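Local coordinates for protein translation initiation factor eIF-2B (Pyrococcus horikoshii, PDB 1VB5) that probably catalyses the exchange of GDP for GTP on translation initiation factor 2, at residues 199-205 with 252-258; 16-20 with 146-151; 20-25 with 62-66; 172-178 with 206-212. All blocks are in the same frame, centred on the assembly; numbering follows the deposited sequence.

Contact 1 (199-205 with 252-258); sequences GTYLLAL and DVTPWKY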
loop_
_atom_site.group_PDB
_atom_site.type_symbol
_atom_site.label_atom_id
_atom_site.label_comp_id
_atom_site.label_asym_id
_atom_site.label_seq_id
_atom_site.Cartn_x
_atom_site.Cartn_y
_atom_site.Cartn_z
ATOM N N GLY B 199 6.911 -0.739 0.791
ATOM C CA GLY B 199 5.929 0.317 0.637
ATOM C C GLY B 199 6.545 1.709 0.704
ATOM O O GLY B 199 5.966 2.670 0.188
ATOM N N THR B 200 7.712 1.820 1.339
ATOM C CA THR B 200 8.402 3.101 1.478
ATOM C C THR B 200 8.694 3.686 0.098
ATOM O O THR B 200 8.589 4.894 -0.112
ATOM C CB THR B 200 9.743 2.937 2.248
ATOM O OG1 THR B 200 9.496 2.322 3.520
ATOM C CG2 THR B 200 10.401 4.292 2.462
ATOM N N TYR B 201 9.061 2.813 -0.836
ATOM C CA TYR B 201 9.357 3.215 -2.208
ATOM C C TYR B 201 8.137 3.919 -2.813
ATOM O O TYR B 201 8.258 4.979 -3.431
ATOM C CB TYR B 201 9.730 1.969 -3.025
ATOM C CG TYR B 201 9.881 2.180 -4.521
ATOM C CD1 TYR B 201 10.795 3.105 -5.034
ATOM C CD2 TYR B 201 9.128 1.426 -5.426
ATOM C CE1 TYR B 201 10.958 3.272 -6.416
ATOM C CE2 TYR B 201 9.281 1.585 -6.807
ATOM C CZ TYR B 201 10.196 2.503 -7.295
ATOM O OH TYR B 201 10.362 2.642 -8.655
ATOM N N LEU B 202 6.957 3.334 -2.619
ATOM C CA LEU B 202 5.729 3.925 -3.158
ATOM C C LEU B 202 5.475 5.283 -2.524
ATOM O O LEU B 202 5.037 6.219 -3.193
ATOM C CB LEU B 202 4.529 3.007 -2.903
ATOM C CG LEU B 202 4.687 1.579 -3.430
ATOM C CD1 LEU B 202 3.448 0.751 -3.083
ATOM C CD2 LEU B 202 4.916 1.621 -4.932
ATOM N N LEU B 203 5.746 5.394 -1.228
ATOM C CA LEU B 203 5.544 6.662 -0.539
ATOM C C LEU B 203 6.495 7.670 -1.179
ATOM O O LEU B 203 6.123 8.813 -1.453
ATOM C CB LEU B 203 5.878 6.531 0.953
ATOM C CG LEU B 203 5.201 7.459 1.968
ATOM C CD1 LEU B 203 6.063 7.581 3.214
ATOM C CD2 LEU B 203 4.966 8.812 1.368
ATOM N N ALA B 204 7.728 7.228 -1.418
ATOM C CA ALA B 204 8.747 8.087 -2.011
ATOM C C ALA B 204 8.315 8.571 -3.393
ATOM O O ALA B 204 8.477 9.744 -3.724
ATOM C CB ALA B 204 10.082 7.338 -2.101
ATOM N N LEU B 205 7.755 7.673 -4.197
ATOM C CA LEU B 205 7.318 8.056 -5.540
ATOM C C LEU B 205 6.190 9.075 -5.502
ATOM O O LEU B 205 6.224 10.068 -6.222
ATOM C CB LEU B 205 6.864 6.822 -6.334
ATOM C CG LEU B 205 7.945 5.788 -6.681
ATOM C CD1 LEU B 205 7.308 4.585 -7.386
ATOM C CD2 LEU B 205 9.000 6.431 -7.572
ATOM N N ASP B 252 11.901 -3.195 1.174
ATOM C CA ASP B 252 12.052 -2.684 -0.171
ATOM C C ASP B 252 13.251 -1.771 -0.282
ATOM O O ASP B 252 13.957 -1.528 0.695
ATOM C CB ASP B 252 10.810 -1.900 -0.573
ATOM C CG ASP B 252 10.751 -0.494 0.062
ATOM O OD1 ASP B 252 10.746 -0.369 1.300
ATOM O OD2 ASP B 252 10.697 0.495 -0.695
ATOM N N VAL B 253 13.447 -1.247 -1.488
ATOM C CA VAL B 253 14.556 -0.356 -1.781
ATOM C C VAL B 253 14.103 0.948 -2.440
ATOM O O VAL B 253 13.380 0.937 -3.440
ATOM C CB VAL B 253 15.561 -1.048 -2.715
ATOM C CG1 VAL B 253 16.775 -0.151 -2.932
ATOM C CG2 VAL B 253 15.978 -2.381 -2.125
ATOM N N THR B 254 14.532 2.073 -1.875
ATOM C CA THR B 254 14.201 3.375 -2.432
ATOM C C THR B 254 15.450 4.067 -2.986
ATOM O O THR B 254 16.431 4.278 -2.264
ATOM C CB THR B 254 13.565 4.310 -1.380
ATOM O OG1 THR B 254 12.340 3.741 -0.899
ATOM C CG2 THR B 254 13.276 5.671 -1.997
ATOM N N PRO B 255 15.434 4.419 -4.283
ATOM C CA PRO B 255 16.576 5.095 -4.909
ATOM C C PRO B 255 16.819 6.424 -4.206
ATOM O O PRO B 255 15.882 7.030 -3.677
ATOM C CB PRO B 255 16.112 5.298 -6.352
ATOM C CG PRO B 255 15.170 4.110 -6.579
ATOM C CD PRO B 255 14.395 4.088 -5.279
ATOM N N TRP B 256 18.063 6.890 -4.206
ATOM C CA TRP B 256 18.370 8.152 -3.544
ATOM C C TRP B 256 17.728 9.367 -4.214
ATOM O O TRP B 256 17.469 10.369 -3.550
ATOM C CB TRP B 256 19.889 8.368 -3.448
ATOM C CG TRP B 256 20.621 8.270 -4.762
ATOM C CD1 TRP B 256 21.315 7.192 -5.233
ATOM C CD2 TRP B 256 20.695 9.274 -5.785
ATOM N NE1 TRP B 256 21.814 7.460 -6.485
ATOM C CE2 TRP B 256 21.450 8.730 -6.848
ATOM C CE3 TRP B 256 20.201 10.579 -5.904
ATOM C CZ2 TRP B 256 21.720 9.447 -8.021
ATOM C CZ3 TRP B 256 20.467 11.291 -7.068
ATOM C CH2 TRP B 256 21.220 10.722 -8.113
ATOM N N LYS B 257 17.446 9.286 -5.516
ATOM C CA LYS B 257 16.871 10.440 -6.208
ATOM C C LYS B 257 15.500 10.884 -5.709
ATOM O O LYS B 257 14.986 11.917 -6.134
ATOM C CB LYS B 257 16.846 10.217 -7.727
ATOM C CG LYS B 257 15.889 9.152 -8.256
ATOM C CD LYS B 257 16.114 8.999 -9.756
ATOM C CE LYS B 257 15.155 8.019 -10.416
ATOM N NZ LYS B 257 15.464 7.867 -11.875
ATOM N N TYR B 258 14.914 10.115 -4.801
ATOM C CA TYR B 258 13.620 10.472 -4.227
ATOM C C TYR B 258 13.800 10.895 -2.764
ATOM O O TYR B 258 12.825 11.170 -2.064
ATOM C CB TYR B 258 12.661 9.286 -4.296
ATOM C CG TYR B 258 12.411 8.793 -5.699
ATOM C CD1 TYR B 258 12.846 7.533 -6.100
ATOM C CD2 TYR B 258 11.734 9.585 -6.626
ATOM C CE1 TYR B 258 12.612 7.067 -7.389
ATOM C CE2 TYR B 258 11.493 9.131 -7.920
ATOM C CZ TYR B 258 11.933 7.868 -8.291
ATOM O OH TYR B 258 11.668 7.389 -9.553
HETATM O O HOH W 1 12.618 4.193 -9.605
HETATM O O HOH W 2 10.205 11.644 -2.852
#
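This is a buried contact between the start of helix 200-209 and the end of strand 251-254 with the 3-10 turn that follows it; the strand is an edge strand of the small antiparallel sheet beside the main Rossmann-like sheet. The axes of segments 200-205 and 252-254 run roughly the same way, 27° apart, and approach to 7.6 Å. One direct hydrogen bond ties them: the backbone N of Y201 donates a hydrogen bond to D252 OD2 at 2.8 Å, so an acidic side chain from a strand some 50 residues on in the chain meets the N-terminal turn of the helix, where backbone NH groups lack partners within the helix. G199, the N-cap residue, has a positive phi of 113° that suits glycine. Further on the contact becomes apolar. The methyl A204 CB lies 3.6 Å from T254 CG2 and 3.9 Å from Y258 CB, Y201 CE1 reaches P255 CD at 3.7 Å, and L205 CD2 makes a CH-pi contact over the face of the Y258 ring, 3.7 Å from its centroid. Water 2 bridges the two backbones, donating to A204 O at 2.7 Å and to Y258 O at 2.8 Å. T200 OG1 turns to K197 O at the end of strand 194-197, which pairs with strand 251-254. T200 and A204 pack on F214 of strand 214-217, L203 leans on helix 171-175, and E209 of the second subunit packs against Y201, L205 and Y258.

Contact 2 (16-20 with 146-151); sequences ERIKG and DYEGLH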
loop_
_atom_site.group_PDB
_atom_site.type_symbol
_atom_site.label_atom_id
_atom_site.label_comp_id
_atom_site.label_asym_id
_atom_site.label_seq_id
_atom_site.Cartn_x
_atom_site.Cartn_y
_atom_site.Cartn_z
ATOM N N GLU B 16 10.353 -11.307 16.479
ATOM C CA GLU B 16 9.915 -9.943 16.758
ATOM C C GLU B 16 9.442 -9.311 15.449
ATOM O O GLU B 16 10.096 -9.469 14.416
ATOM C CB GLU B 16 11.074 -9.120 17.328
ATOM C CG GLU B 16 10.781 -7.634 17.489
ATOM C CD GLU B 16 9.678 -7.354 18.495
ATOM O OE1 GLU B 16 9.772 -7.845 19.640
ATOM O OE2 GLU B 16 8.718 -6.636 18.145
ATOM N N ARG B 17 8.316 -8.601 15.482
ATOM C CA ARG B 17 7.811 -7.960 14.270
ATOM C C ARG B 17 7.284 -6.545 14.437
ATOM O O ARG B 17 6.937 -5.894 13.454
ATOM C CB ARG B 17 6.746 -8.831 13.604
ATOM C CG ARG B 17 5.882 -9.631 14.545
ATOM C CD ARG B 17 5.588 -10.960 13.890
ATOM N NE ARG B 17 6.837 -11.620 13.520
ATOM C CZ ARG B 17 6.928 -12.675 12.718
ATOM N NH1 ARG B 17 5.834 -13.206 12.182
ATOM N NH2 ARG B 17 8.118 -13.203 12.458
ATOM N N ILE B 18 7.221 -6.066 15.673
ATOM C CA ILE B 18 6.756 -4.707 15.918
ATOM C C ILE B 18 7.967 -3.781 16.023
ATOM O O ILE B 18 8.178 -2.922 15.161
ATOM C CB ILE B 18 5.924 -4.619 17.216
ATOM C CG1 ILE B 18 4.703 -5.540 17.115
ATOM C CG2 ILE B 18 5.485 -3.180 17.451
ATOM C CD1 ILE B 18 3.806 -5.262 15.917
ATOM N N LYS B 19 8.766 -3.958 17.072
ATOM C CA LYS B 19 9.964 -3.143 17.249
ATOM C C LYS B 19 10.894 -3.405 16.064
ATOM O O LYS B 19 10.989 -4.536 15.580
ATOM C CB LYS B 19 10.655 -3.503 18.566
ATOM C CG LYS B 19 9.914 -3.020 19.805
ATOM C CD LYS B 19 9.849 -1.496 19.843
ATOM C CE LYS B 19 9.150 -0.987 21.102
ATOM N NZ LYS B 19 9.070 0.508 21.150
ATOM N N GLY B 20 11.577 -2.363 15.598
ATOM C CA GLY B 20 12.454 -2.519 14.450
ATOM C C GLY B 20 13.944 -2.656 14.694
ATOM O O GLY B 20 14.378 -3.215 15.701
ATOM N N ASP B 146 1.724 -6.949 9.696
ATOM C CA ASP B 146 1.817 -7.020 11.157
ATOM C C ASP B 146 1.296 -5.789 11.885
ATOM O O ASP B 146 1.191 -5.781 13.107
ATOM C CB ASP B 146 3.264 -7.280 11.570
ATOM C CG ASP B 146 3.796 -8.574 10.998
ATOM O OD1 ASP B 146 3.209 -9.633 11.311
ATOM O OD2 ASP B 146 4.786 -8.530 10.232
ATOM N N TYR B 147 0.988 -4.746 11.126
ATOM C CA TYR B 147 0.448 -3.516 11.687
ATOM C C TYR B 147 1.300 -2.852 12.768
ATOM O O TYR B 147 0.779 -2.403 13.786
ATOM C CB TYR B 147 -0.965 -3.779 12.221
ATOM C CG TYR B 147 -1.914 -4.308 11.166
ATOM C CD1 TYR B 147 -2.624 -5.490 11.367
ATOM C CD2 TYR B 147 -2.075 -3.643 9.950
ATOM C CE1 TYR B 147 -3.465 -5.999 10.381
ATOM C CE2 TYR B 147 -2.910 -4.139 8.960
ATOM C CZ TYR B 147 -3.603 -5.316 9.180
ATOM O OH TYR B 147 -4.436 -5.809 8.201
ATOM N N GLU B 148 2.608 -2.774 12.544
ATOM C CA GLU B 148 3.491 -2.132 13.511
ATOM C C GLU B 148 3.143 -0.641 13.545
ATOM O O GLU B 148 3.512 0.080 14.475
ATOM C CB GLU B 148 4.962 -2.321 13.113
ATOM C CG GLU B 148 5.338 -1.683 11.778
ATOM C CD GLU B 148 5.178 -2.626 10.584
ATOM O OE1 GLU B 148 4.399 -3.608 10.670
ATOM O OE2 GLU B 148 5.833 -2.370 9.549
ATOM N N GLY B 149 2.424 -0.182 12.524
ATOM C CA GLY B 149 2.041 1.217 12.465
ATOM C C GLY B 149 1.104 1.586 13.601
ATOM O O GLY B 149 1.090 2.728 14.065
ATOM N N LEU B 150 0.310 0.620 14.051
ATOM C CA LEU B 150 -0.617 0.879 15.139
ATOM C C LEU B 150 0.183 1.047 16.421
ATOM O O LEU B 150 -0.243 1.746 17.333
ATOM C CB LEU B 150 -1.639 -0.259 15.269
ATOM C CG LEU B 150 -2.584 -0.374 14.065
ATOM C CD1 LEU B 150 -3.523 -1.568 14.245
ATOM C CD2 LEU B 150 -3.384 0.921 13.922
ATOM N N HIS B 151 1.348 0.410 16.490
ATOM C CA HIS B 151 2.193 0.565 17.665
ATOM C C HIS B 151 2.647 2.034 17.712
ATOM O O HIS B 151 2.698 2.643 18.776
ATOM C CB HIS B 151 3.405 -0.363 17.580
ATOM C CG HIS B 151 4.414 -0.137 18.664
ATOM N ND1 HIS B 151 4.075 -0.090 19.999
ATOM C CD2 HIS B 151 5.752 0.061 18.609
ATOM C CE1 HIS B 151 5.160 0.130 20.719
ATOM N NE2 HIS B 151 6.191 0.225 19.900
#
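Van der Waals contact centres on I18, in the loop joining helix 4-14 to helix 21-38: its CG2 lies 3.4 Å from H151 CG and its CD1 4.2 Å from E148 CB, so the side chain lies against the first turn of helix 148-158. E148 CB also meets the carbonyl O of I18 at 3.9 Å. The one direct hydrogen bond between the segments runs from K19 NZ to H151 NE2 at 3.2 Å, with the amine near the plane of the imidazole, at its edge. Within the loop, E16 OE2 accepts from both I18 N and K19 N, each at 2.9 Å, which curls the backbone round the carboxylate. The contact thus joins the helical N-terminal part of the chain to a helix of the Rossmann-like part. E148 OE2 is held by S117 and K197. The charges of R17 and D146 are only near each other: R17 NH1 is 4.5 Å from D146 OD1, beyond a salt bridge, and no N-H points at that oxygen. Y147 makes a cation-pi contact with R241 of the second subunit.

Contact 3 (20-25 with 62-66); sequences GASWLA and MASLY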
loop_
_atom_site.group_PDB
_atom_site.type_symbol
_atom_site.label_atom_id
_atom_site.label_comp_id
_atom_site.label_asym_id
_atom_site.label_seq_id
_atom_site.Cartn_x
_atom_site.Cartn_y
_atom_site.Cartn_z
ATOM N N GLY B 20 11.577 -2.363 15.598
ATOM C CA GLY B 20 12.454 -2.519 14.450
ATOM C C GLY B 20 13.944 -2.656 14.694
ATOM O O GLY B 20 14.378 -3.215 15.701
ATOM N N ALA B 21 14.725 -2.142 13.748
ATOM C CA ALA B 21 16.182 -2.190 13.803
ATOM C C ALA B 21 16.743 -1.944 15.204
ATOM O O ALA B 21 17.291 -2.851 15.827
ATOM C CB ALA B 21 16.765 -1.177 12.821
ATOM N N SER B 22 16.603 -0.715 15.690
ATOM C CA SER B 22 17.099 -0.340 17.009
ATOM C C SER B 22 16.949 -1.443 18.060
ATOM O O SER B 22 17.936 -1.880 18.650
ATOM C CB SER B 22 16.387 0.925 17.487
ATOM O OG SER B 22 16.777 1.255 18.807
ATOM N N TRP B 23 15.719 -1.897 18.290
ATOM C CA TRP B 23 15.470 -2.939 19.281
ATOM C C TRP B 23 16.308 -4.190 19.024
ATOM O O TRP B 23 16.927 -4.728 19.947
ATOM C CB TRP B 23 13.991 -3.324 19.296
ATOM C CG TRP B 23 13.644 -4.320 20.372
ATOM C CD1 TRP B 23 13.375 -4.051 21.683
ATOM C CD2 TRP B 23 13.558 -5.745 20.229
ATOM N NE1 TRP B 23 13.125 -5.219 22.366
ATOM C CE2 TRP B 23 13.230 -6.273 21.499
ATOM C CE3 TRP B 23 13.726 -6.629 19.152
ATOM C CZ2 TRP B 23 13.066 -7.645 21.722
ATOM C CZ3 TRP B 23 13.562 -7.995 19.375
ATOM C CH2 TRP B 23 13.235 -8.488 20.651
ATOM N N LEU B 24 16.317 -4.660 17.778
ATOM C CA LEU B 24 17.087 -5.848 17.423
ATOM C C LEU B 24 18.557 -5.651 17.738
ATOM O O LEU B 24 19.225 -6.566 18.224
ATOM C CB LEU B 24 16.941 -6.175 15.934
ATOM C CG LEU B 24 15.661 -6.870 15.474
ATOM C CD1 LEU B 24 15.790 -7.190 13.994
ATOM C CD2 LEU B 24 15.436 -8.148 16.269
ATOM N N ALA B 25 19.059 -4.455 17.446
ATOM C CA ALA B 25 20.453 -4.132 17.704
ATOM C C ALA B 25 20.757 -4.334 19.186
ATOM O O ALA B 25 21.795 -4.889 19.544
ATOM C CB ALA B 25 20.741 -2.693 17.293
ATOM N N MET B 62 18.997 -5.563 7.834
ATOM C CA MET B 62 19.350 -4.543 8.816
ATOM C C MET B 62 20.855 -4.392 8.986
ATOM O O MET B 62 21.535 -5.281 9.505
ATOM C CB MET B 62 18.697 -4.857 10.162
ATOM C CG MET B 62 17.191 -4.652 10.164
ATOM S SD MET B 62 16.461 -4.896 11.790
ATOM C CE MET B 62 14.713 -4.631 11.432
ATOM N N ALA B 63 21.363 -3.248 8.544
ATOM C CA ALA B 63 22.786 -2.952 8.618
ATOM C C ALA B 63 23.291 -2.830 10.052
ATOM O O ALA B 63 24.475 -3.011 10.310
ATOM C CB ALA B 63 23.084 -1.666 7.856
ATOM N N SER B 64 22.393 -2.519 10.979
ATOM C CA SER B 64 22.782 -2.364 12.372
ATOM C C SER B 64 23.364 -3.665 12.911
ATOM O O SER B 64 24.322 -3.651 13.684
ATOM C CB SER B 64 21.582 -1.934 13.219
ATOM O OG SER B 64 20.588 -2.938 13.233
ATOM N N LEU B 65 22.794 -4.791 12.491
ATOM C CA LEU B 65 23.282 -6.085 12.943
ATOM C C LEU B 65 24.673 -6.365 12.383
ATOM O O LEU B 65 25.546 -6.874 13.089
ATOM C CB LEU B 65 22.307 -7.190 12.531
ATOM C CG LEU B 65 20.906 -7.033 13.126
ATOM C CD1 LEU B 65 20.017 -8.183 12.668
ATOM C CD2 LEU B 65 20.998 -7.002 14.645
ATOM N N TYR B 66 24.878 -6.036 11.113
ATOM C CA TYR B 66 26.176 -6.237 10.480
ATOM C C TYR B 66 27.240 -5.353 11.144
ATOM O O TYR B 66 28.352 -5.808 11.408
ATOM C CB TYR B 66 26.103 -5.900 8.989
ATOM C CG TYR B 66 27.457 -5.828 8.316
ATOM C CD1 TYR B 66 27.998 -6.934 7.663
ATOM C CD2 TYR B 66 28.208 -4.649 8.349
ATOM C CE1 TYR B 66 29.256 -6.868 7.053
ATOM C CE2 TYR B 66 29.465 -4.572 7.749
ATOM C CZ TYR B 66 29.979 -5.679 7.105
ATOM O OH TYR B 66 31.215 -5.590 6.504
#
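M62 extends its side chain across the first turn of helix 21-38, overlapping A21 and L24: its SD lies 3.3 Å from L24 CD1, 3.4 Å from A21 CA and 3.9 Å from A21 CB. The t rotamers of chi2 and chi3 keep the thioether straight, so that CE reaches the N-cap residue, 3.9 Å from G20 C. Two helix beginnings meet here, with A21 nearest M62 and A25 nearest L65 by their CA atoms, the latter pair 5.9 Å apart. The arrangement belongs to the N-terminal helical part of the chain, where helices 21-38 and 63-71 pack with helix 41-58 between them in sequence. Small residues allow the close approach: A25 CB is 4.1 Å from S64 OG, and A21 CB is 4.2 Å from the same oxygen. One turn beyond M62, L65 CD2 lies 4.0 Å from L24 O, 4.2 Å from A25 CA and 4.3 Å from L24 CB. L65 also rests on V55 and V58 of helix 41-58, and L24 on M13 of helix 4-14.

Contact 4 (172-178 with 206-212); sequences GLFCREA and ACHENAI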
loop_
_atom_site.group_PDB
_atom_site.type_symbol
_atom_site.label_atom_id
_atom_site.label_comp_id
_atom_site.label_asym_id
_atom_site.label_seq_id
_atom_site.Cartn_x
_atom_site.Cartn_y
_atom_site.Cartn_z
ATOM N N GLY B 172 -0.708 7.458 -1.414
ATOM C CA GLY B 172 -0.731 8.404 -2.518
ATOM C C GLY B 172 -1.770 9.494 -2.333
ATOM O O GLY B 172 -1.558 10.640 -2.726
ATOM N N LEU B 173 -2.908 9.147 -1.739
ATOM C CA LEU B 173 -3.958 10.129 -1.502
ATOM C C LEU B 173 -3.535 11.123 -0.429
ATOM O O LEU B 173 -3.932 12.285 -0.459
ATOM C CB LEU B 173 -5.245 9.442 -1.051
ATOM C CG LEU B 173 -6.030 8.683 -2.117
ATOM C CD1 LEU B 173 -6.965 7.691 -1.437
ATOM C CD2 LEU B 173 -6.799 9.680 -2.995
ATOM N N PHE B 174 -2.733 10.670 0.525
ATOM C CA PHE B 174 -2.313 11.570 1.584
ATOM C C PHE B 174 -0.962 12.302 1.483
ATOM O O PHE B 174 -0.772 13.253 2.238
ATOM C CB PHE B 174 -2.426 10.864 2.942
ATOM C CG PHE B 174 -3.848 10.628 3.382
ATOM C CD1 PHE B 174 -4.565 9.526 2.921
ATOM C CD2 PHE B 174 -4.480 11.526 4.238
ATOM C CE1 PHE B 174 -5.894 9.319 3.306
ATOM C CE2 PHE B 174 -5.811 11.331 4.632
ATOM C CZ PHE B 174 -6.519 10.224 4.164
ATOM N N CYS B 175 -0.026 11.905 0.603
ATOM C CA CYS B 175 1.239 12.674 0.518
ATOM C C CYS B 175 0.723 14.087 0.227
ATOM O O CYS B 175 1.228 15.071 0.767
ATOM C CB CYS B 175 2.206 12.239 -0.637
ATOM S SG CYS B 175 3.544 10.992 -0.346
ATOM N N ARG B 176 -0.312 14.154 -0.610
ATOM C CA ARG B 176 -0.958 15.406 -1.001
ATOM C C ARG B 176 -1.223 16.362 0.163
ATOM O O ARG B 176 -0.993 17.564 0.048
ATOM C CB ARG B 176 -2.289 15.102 -1.704
ATOM C CG ARG B 176 -2.161 14.866 -3.204
ATOM C CD ARG B 176 -3.315 14.047 -3.778
ATOM N NE ARG B 176 -4.622 14.471 -3.287
ATOM C CZ ARG B 176 -5.783 14.045 -3.782
ATOM N NH1 ARG B 176 -5.804 13.182 -4.791
ATOM N NH2 ARG B 176 -6.925 14.475 -3.266
ATOM N N GLU B 177 -1.711 15.825 1.276
ATOM C CA GLU B 177 -2.021 16.633 2.451
ATOM C C GLU B 177 -0.775 16.937 3.284
ATOM O O GLU B 177 -0.725 17.931 4.000
ATOM C CB GLU B 177 -3.040 15.898 3.330
ATOM C CG GLU B 177 -4.207 15.292 2.563
ATOM C CD GLU B 177 -5.148 16.336 1.985
ATOM O OE1 GLU B 177 -6.025 15.958 1.175
ATOM O OE2 GLU B 177 -5.019 17.529 2.346
ATOM N N ALA B 178 0.225 16.069 3.193
ATOM C CA ALA B 178 1.452 16.236 3.963
ATOM C C ALA B 178 2.292 17.395 3.463
ATOM O O ALA B 178 2.159 17.812 2.315
ATOM C CB ALA B 178 2.272 14.953 3.918
ATOM N N ALA B 206 5.195 8.837 -4.653
ATOM C CA ALA B 206 4.049 9.741 -4.558
ATOM C C ALA B 206 4.428 11.123 -4.051
ATOM O O ALA B 206 3.943 12.145 -4.545
ATOM C CB ALA B 206 2.983 9.134 -3.643
ATOM N N CYS B 207 5.289 11.161 -3.045
ATOM C CA CYS B 207 5.698 12.436 -2.490
ATOM C C CYS B 207 6.551 13.239 -3.494
ATOM O O CYS B 207 6.485 14.470 -3.529
ATOM C CB CYS B 207 6.419 12.187 -1.158
ATOM S SG CYS B 207 5.327 11.844 0.284
ATOM N N HIS B 208 7.331 12.556 -4.326
ATOM C CA HIS B 208 8.138 13.254 -5.330
ATOM C C HIS B 208 7.210 13.870 -6.383
ATOM O O HIS B 208 7.415 14.991 -6.849
ATOM C CB HIS B 208 9.099 12.284 -6.023
ATOM C CG HIS B 208 9.754 12.848 -7.248
ATOM N ND1 HIS B 208 10.800 13.747 -7.192
ATOM C CD2 HIS B 208 9.503 12.647 -8.566
ATOM C CE1 HIS B 208 11.166 14.072 -8.419
ATOM N NE2 HIS B 208 10.396 13.419 -9.271
ATOM N N GLU B 209 6.177 13.120 -6.746
ATOM C CA GLU B 209 5.215 13.570 -7.742
ATOM C C GLU B 209 4.454 14.795 -7.251
ATOM O O GLU B 209 4.118 15.685 -8.031
ATOM C CB GLU B 209 4.235 12.437 -8.053
ATOM C CG GLU B 209 3.781 12.393 -9.484
ATOM C CD GLU B 209 4.940 12.406 -10.466
ATOM O OE1 GLU B 209 5.887 11.606 -10.304
ATOM O OE2 GLU B 209 4.896 13.218 -11.411
ATOM N N ASN B 210 4.201 14.848 -5.948
ATOM C CA ASN B 210 3.468 15.964 -5.356
ATOM C C ASN B 210 4.368 17.013 -4.691
ATOM O O ASN B 210 3.889 17.854 -3.927
ATOM C CB ASN B 210 2.442 15.424 -4.343
ATOM C CG ASN B 210 1.330 14.609 -5.010
ATOM O OD1 ASN B 210 0.446 15.165 -5.667
ATOM N ND2 ASN B 210 1.382 13.282 -4.857
ATOM N N ALA B 211 5.666 16.963 -4.986
ATOM C CA ALA B 211 6.622 17.918 -4.424
ATOM C C ALA B 211 6.573 18.013 -2.900
ATOM O O ALA B 211 6.388 19.088 -2.331
ATOM C CB ALA B 211 6.396 19.300 -5.036
ATOM N N ILE B 212 6.738 16.874 -2.249
ATOM C CA ILE B 212 6.746 16.806 -0.799
ATOM C C ILE B 212 8.125 16.290 -0.392
ATOM O O ILE B 212 8.495 15.166 -0.723
ATOM C CB ILE B 212 5.649 15.844 -0.295
ATOM C CG1 ILE B 212 4.282 16.428 -0.647
ATOM C CG2 ILE B 212 5.755 15.651 1.216
ATOM C CD1 ILE B 212 3.250 15.389 -0.903
#
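A disulfide bridge links C175 of segment 172-178, which begins in helix 171-175, to C207 in the last turn of helix 200-209. C175 SG and C207 SG are 2.1 Å apart, with a chi3 of -93°, close to the 90° magnitude preferred by an unstrained disulfide and of the left-handed sign. The bond is flanked by small residues that let the helices come together: G172 CA lies 3.9 Å from A206 CB, their CA atoms are 5.4 Å apart, and C175 SG also meets A206 CB at 3.8 Å. Next to the bridge, the I212 side chain lies against C175 and A178, its CG2 4.5 Å from A178 CB. At the surface, R176 CG packs against N210 OD1 at 3.6 Å, while N210 ND2 turns back to give a hydrogen bond to A206 O at 2.8 Å. Helix 200-209 stops in a Schellman motif: A211, with a positive phi of 53°, is the C-prime residue, I212 N bonds to C207 O at 2.7 Å, and A211 N bonds weakly to H208 O at 3.2 Å. That turn brings I212 back toward C175. On the far side of helix 171-175, F174 packs on strands 111-115 and 163-166. The whole is a covalent cross-link between two helices packed along the mostly parallel sheet of a Rossmann-like alpha/beta fold.

Contacts 2 and 3 come first along the chain and belong together: they share G20, their centres are 14 Å apart, and contact 3 is nested inside the loop closed by contact 2. Contacts 1 and 4 form the other pair, with centres 13 Å apart, both on helix 200-209 and interleaved in sequence; L203 CD2 of contact 1 reaches C175 SG of the disulfide in contact 4 at 3.1 Å. The pairs do not touch: between them the centres are about 20 to 29 Å apart, with contacts 1 and 2 about 8 Å apart at their nearest atoms. Contact 3 stays within the helical part, contact 2 connects it to the alpha/beta part, and contacts 1, 2 and 4 all reach the second subunit.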